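Local coordinates for flagellar motor switch protein FliG (Aquifex aeolicus, PDB 3HJL), which probably forms part of the rotor-mounted switch complex at the base of the flagellum, which sets the direction of flagellar rotation, at residues K47-V52 with K87-T92. Residues are numbered along the deposited sequence; the frame is centred on the assembly and turned at random.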
ATOM      1  N   LYS A  47       8.856 -41.297  13.957  1.00 66.28           N
ATOM      2  CA  LYS A  47       7.453 -40.913  14.158  1.00 63.03           C
ATOM      3  C   LYS A  47       7.238 -40.047  15.406  1.00 58.29           C
ATOM      4  O   LYS A  47       6.391 -39.157  15.403  1.00 61.77           O
ATOM      5  CB  LYS A  47       6.566 -42.172  14.256  1.00 66.12           C
ATOM      6  CG  LYS A  47       5.064 -41.880  14.245  1.00 67.52           C
ATOM      7  CD  LYS A  47       4.224 -43.144  14.334  1.00 70.32           C
ATOM      8  CE  LYS A  47       2.723 -42.802  14.341  1.00 70.24           C
ATOM      9  NZ  LYS A  47       1.864 -43.995  14.607  1.00 68.44           N
ATOM     10  N   ASP A  48       8.005 -40.310  16.463  1.00 52.02           N
ATOM     11  CA  ASP A  48       7.857 -39.596  17.730  1.00 56.47           C
ATOM     12  C   ASP A  48       8.794 -38.368  17.857  1.00 49.14           C
ATOM     13  O   ASP A  48       8.943 -37.812  18.947  1.00 51.79           O
ATOM     14  CB  ASP A  48       8.100 -40.587  18.883  1.00 66.63           C
ATOM     15  CG  ASP A  48       7.521 -40.118  20.205  1.00 73.45           C
ATOM     16  OD1 ASP A  48       6.320 -39.773  20.253  1.00 84.67           O
ATOM     17  OD2 ASP A  48       8.263 -40.131  21.207  1.00 83.34           O
ATOM     18  N   LEU A  49       9.399 -37.928  16.751  1.00 48.86           N
ATOM     19  CA  LEU A  49      10.279 -36.747  16.776  1.00 56.28           C
ATOM     20  C   LEU A  49       9.526 -35.468  17.149  1.00 57.86           C
ATOM     21  O   LEU A  49       8.376 -35.271  16.744  1.00 55.43           O
ATOM     22  CB  LEU A  49      10.953 -36.522  15.419  1.00 54.95           C
ATOM     23  CG  LEU A  49      12.114 -37.416  14.979  1.00 57.01           C
ATOM     24  CD1 LEU A  49      12.432 -37.151  13.496  1.00 55.40           C
ATOM     25  CD2 LEU A  49      13.355 -37.189  15.831  1.00 53.43           C
ATOM     26  N   GLU A  50      10.185 -34.613  17.932  1.00 54.51           N
ATOM     27  CA  GLU A  50       9.663 -33.287  18.249  1.00 54.96           C
ATOM     28  C   GLU A  50       9.730 -32.416  16.998  1.00 52.92           C
ATOM     29  O   GLU A  50      10.578 -32.631  16.131  1.00 48.16           O
ATOM     30  CB  GLU A  50      10.467 -32.625  19.376  1.00 54.54           C
ATOM     31  CG  GLU A  50      10.073 -33.061  20.778  1.00 58.35           C
ATOM     32  CD  GLU A  50      10.938 -32.408  21.847  1.00 65.75           C
ATOM     33  OE1 GLU A  50      10.442 -31.499  22.555  1.00 66.58           O
ATOM     34  OE2 GLU A  50      12.135 -32.762  21.942  1.00 74.77           O
ATOM     35  N   SER A  51       8.821 -31.446  16.903  1.00 53.77           N
ATOM     36  CA  SER A  51       8.801 -30.523  15.775  1.00 51.17           C
ATOM     37  C   SER A  51       9.943 -29.517  15.925  1.00 56.33           C
ATOM     38  O   SER A  51      10.308 -29.155  17.048  1.00 56.99           O
ATOM     39  CB  SER A  51       7.461 -29.792  15.706  1.00 47.56           C
ATOM     40  OG  SER A  51       7.215 -29.091  16.903  1.00 47.70           O
ATOM     41  N   VAL A  52      10.511 -29.089  14.794  1.00 51.60           N
ATOM     42  CA  VAL A  52      11.642 -28.161  14.779  1.00 44.41           C
ATOM     43  C   VAL A  52      11.458 -27.111  13.681  1.00 46.05           C
ATOM     44  O   VAL A  52      11.103 -27.474  12.561  1.00 48.17           O
ATOM     45  CB  VAL A  52      12.955 -28.910  14.490  1.00 46.92           C
ATOM     46  CG1 VAL A  52      14.128 -27.939  14.473  1.00 48.65           C
ATOM     47  CG2 VAL A  52      13.181 -30.024  15.516  1.00 41.72           C
ATOM     48  N   LYS A  87      11.195 -33.758   5.430  1.00 56.68           N
ATOM     49  CA  LYS A  87       9.946 -34.545   5.438  1.00 60.56           C
ATOM     50  C   LYS A  87       9.796 -35.352   6.734  1.00 66.79           C
ATOM     51  O   LYS A  87       8.688 -35.526   7.242  1.00 78.69           O
ATOM     52  CB  LYS A  87       9.868 -35.508   4.239  1.00 63.30           C
ATOM     53  CG  LYS A  87      10.112 -34.904   2.838  1.00 63.32           C
ATOM     54  CD  LYS A  87       9.493 -33.511   2.619  1.00 70.21           C
ATOM     55  CE  LYS A  87       7.962 -33.522   2.703  1.00 73.41           C
ATOM     56  NZ  LYS A  87       7.376 -32.194   2.333  1.00 65.63           N
ATOM     57  N   VAL A  88      10.917 -35.838   7.257  1.00 63.28           N
ATOM     58  CA  VAL A  88      10.936 -36.657   8.459  1.00 64.06           C
ATOM     59  C   VAL A  88      10.607 -35.831   9.706  1.00 63.21           C
ATOM     60  O   VAL A  88       9.694 -36.172  10.456  1.00 55.14           O
ATOM     61  CB  VAL A  88      12.334 -37.321   8.651  1.00 60.71           C
ATOM     62  CG1 VAL A  88      12.383 -38.132   9.943  1.00 58.91           C
ATOM     63  CG2 VAL A  88      12.680 -38.195   7.450  1.00 54.15           C
ATOM     64  N   ILE A  89      11.354 -34.744   9.903  1.00 62.92           N
ATOM     65  CA  ILE A  89      11.211 -33.885  11.084  1.00 61.42           C
ATOM     66  C   ILE A  89       9.972 -32.993  10.878  1.00 56.91           C
ATOM     67  O   ILE A  89       9.974 -32.163   9.969  1.00 57.88           O
ATOM     68  CB  ILE A  89      12.472 -32.981  11.294  1.00 58.31           C
ATOM     69  CG1 ILE A  89      13.758 -33.826  11.338  1.00 61.36           C
ATOM     70  CG2 ILE A  89      12.325 -32.157  12.581  1.00 54.56           C
ATOM     71  CD1 ILE A  89      15.038 -33.013  11.522  1.00 65.68           C
ATOM     72  N   PRO A  90       8.915 -33.157  11.718  1.00 57.75           N
ATOM     73  CA  PRO A  90       7.662 -32.415  11.472  1.00 56.87           C
ATOM     74  C   PRO A  90       7.746 -30.900  11.725  1.00 48.54           C
ATOM     75  O   PRO A  90       8.662 -30.447  12.410  1.00 51.67           O
ATOM     76  CB  PRO A  90       6.679 -33.059  12.451  1.00 55.69           C
ATOM     77  CG  PRO A  90       7.525 -33.585  13.543  1.00 55.33           C
ATOM     78  CD  PRO A  90       8.818 -33.997  12.930  1.00 54.97           C
ATOM     79  N   PRO A  91       6.798 -30.121  11.160  1.00 43.82           N
ATOM     80  CA  PRO A  91       6.802 -28.679  11.355  1.00 48.43           C
ATOM     81  C   PRO A  91       6.150 -28.276  12.680  1.00 51.19           C
ATOM     82  O   PRO A  91       5.396 -29.055  13.260  1.00 50.90           O
ATOM     83  CB  PRO A  91       5.978 -28.175  10.172  1.00 44.10           C
ATOM     84  CG  PRO A  91       5.005 -29.249   9.919  1.00 43.35           C
ATOM     85  CD  PRO A  91       5.667 -30.542  10.307  1.00 39.80           C
ATOM     86  N   THR A  92       6.439 -27.058  13.132  1.00 49.22           N
ATOM     87  CA  THR A  92       5.937 -26.547  14.413  1.00 49.77           C
ATOM     88  C   THR A  92       4.500 -26.029  14.262  1.00 54.29           C
ATOM     89  O   THR A  92       4.042 -25.778  13.143  1.00 53.36           O
ATOM     90  CB  THR A  92       6.824 -25.385  14.931  1.00 41.07           C
ATOM     91  OG1 THR A  92       6.713 -24.270  14.044  1.00 48.14           O
ATOM     92  CG2 THR A  92       8.276 -25.796  15.011  1.00 37.24           C
TER
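L49 and V88 meet through single methyl groups, CD1 of the leucine lying 3.7 Å from CG1 of the valine, with the two side chains crossing obliquely. This CD1 is the first knob of the contact: held anti to CA (chi2 170°), it extends to V88 CG1 and, slightly farther off, I89 CG1, the two atoms that form its seat. Behind this cluster stands helix 7-21, where V17 touches both L49 and V88. A second knob is the CG2 methyl of I89, which sits against V52, 3.7 Å from V52 CG2 and almost as near to its CB; I57 of helix 54-70 touches both of these side chains. Beside these two apolar contacts, the ring of P90 rests on the 49-51 backbone: its CG lies 3.7 Å from L49 O and also faces S51 CA, and its CD approaches E50 O and, at 4.1 Å, L49 CB. Two loops thus close on each other in the all-helical N-terminal domain of FliG, one linking helix 36-47 to helix 54-70, the other helix 78-88 to helix 93-114. The short pieces 49-52 and 88-92 are inclined by 53°, and the nearest CA atoms, of S51 and P90, are 4.8 Å apart. P90 O receives a weak hydrogen bond from V52 N (3.3 Å, 159° at the hydrogen) and a CA-H...O contact from S51. A glycine at P90 would probably open a gap beside L49 CB and the L49 and E50 carbonyls and free the chain at this point to turn, making the weak bond to V52 N less secure. Past P90, S51 CB comes within 3.3 Å of P91 O, and T92 lays its CG2 methyl 3.7 Å from V52 C and close to S51 OG, while T92 OG1 caps helix 93-114 by bonding E95 N.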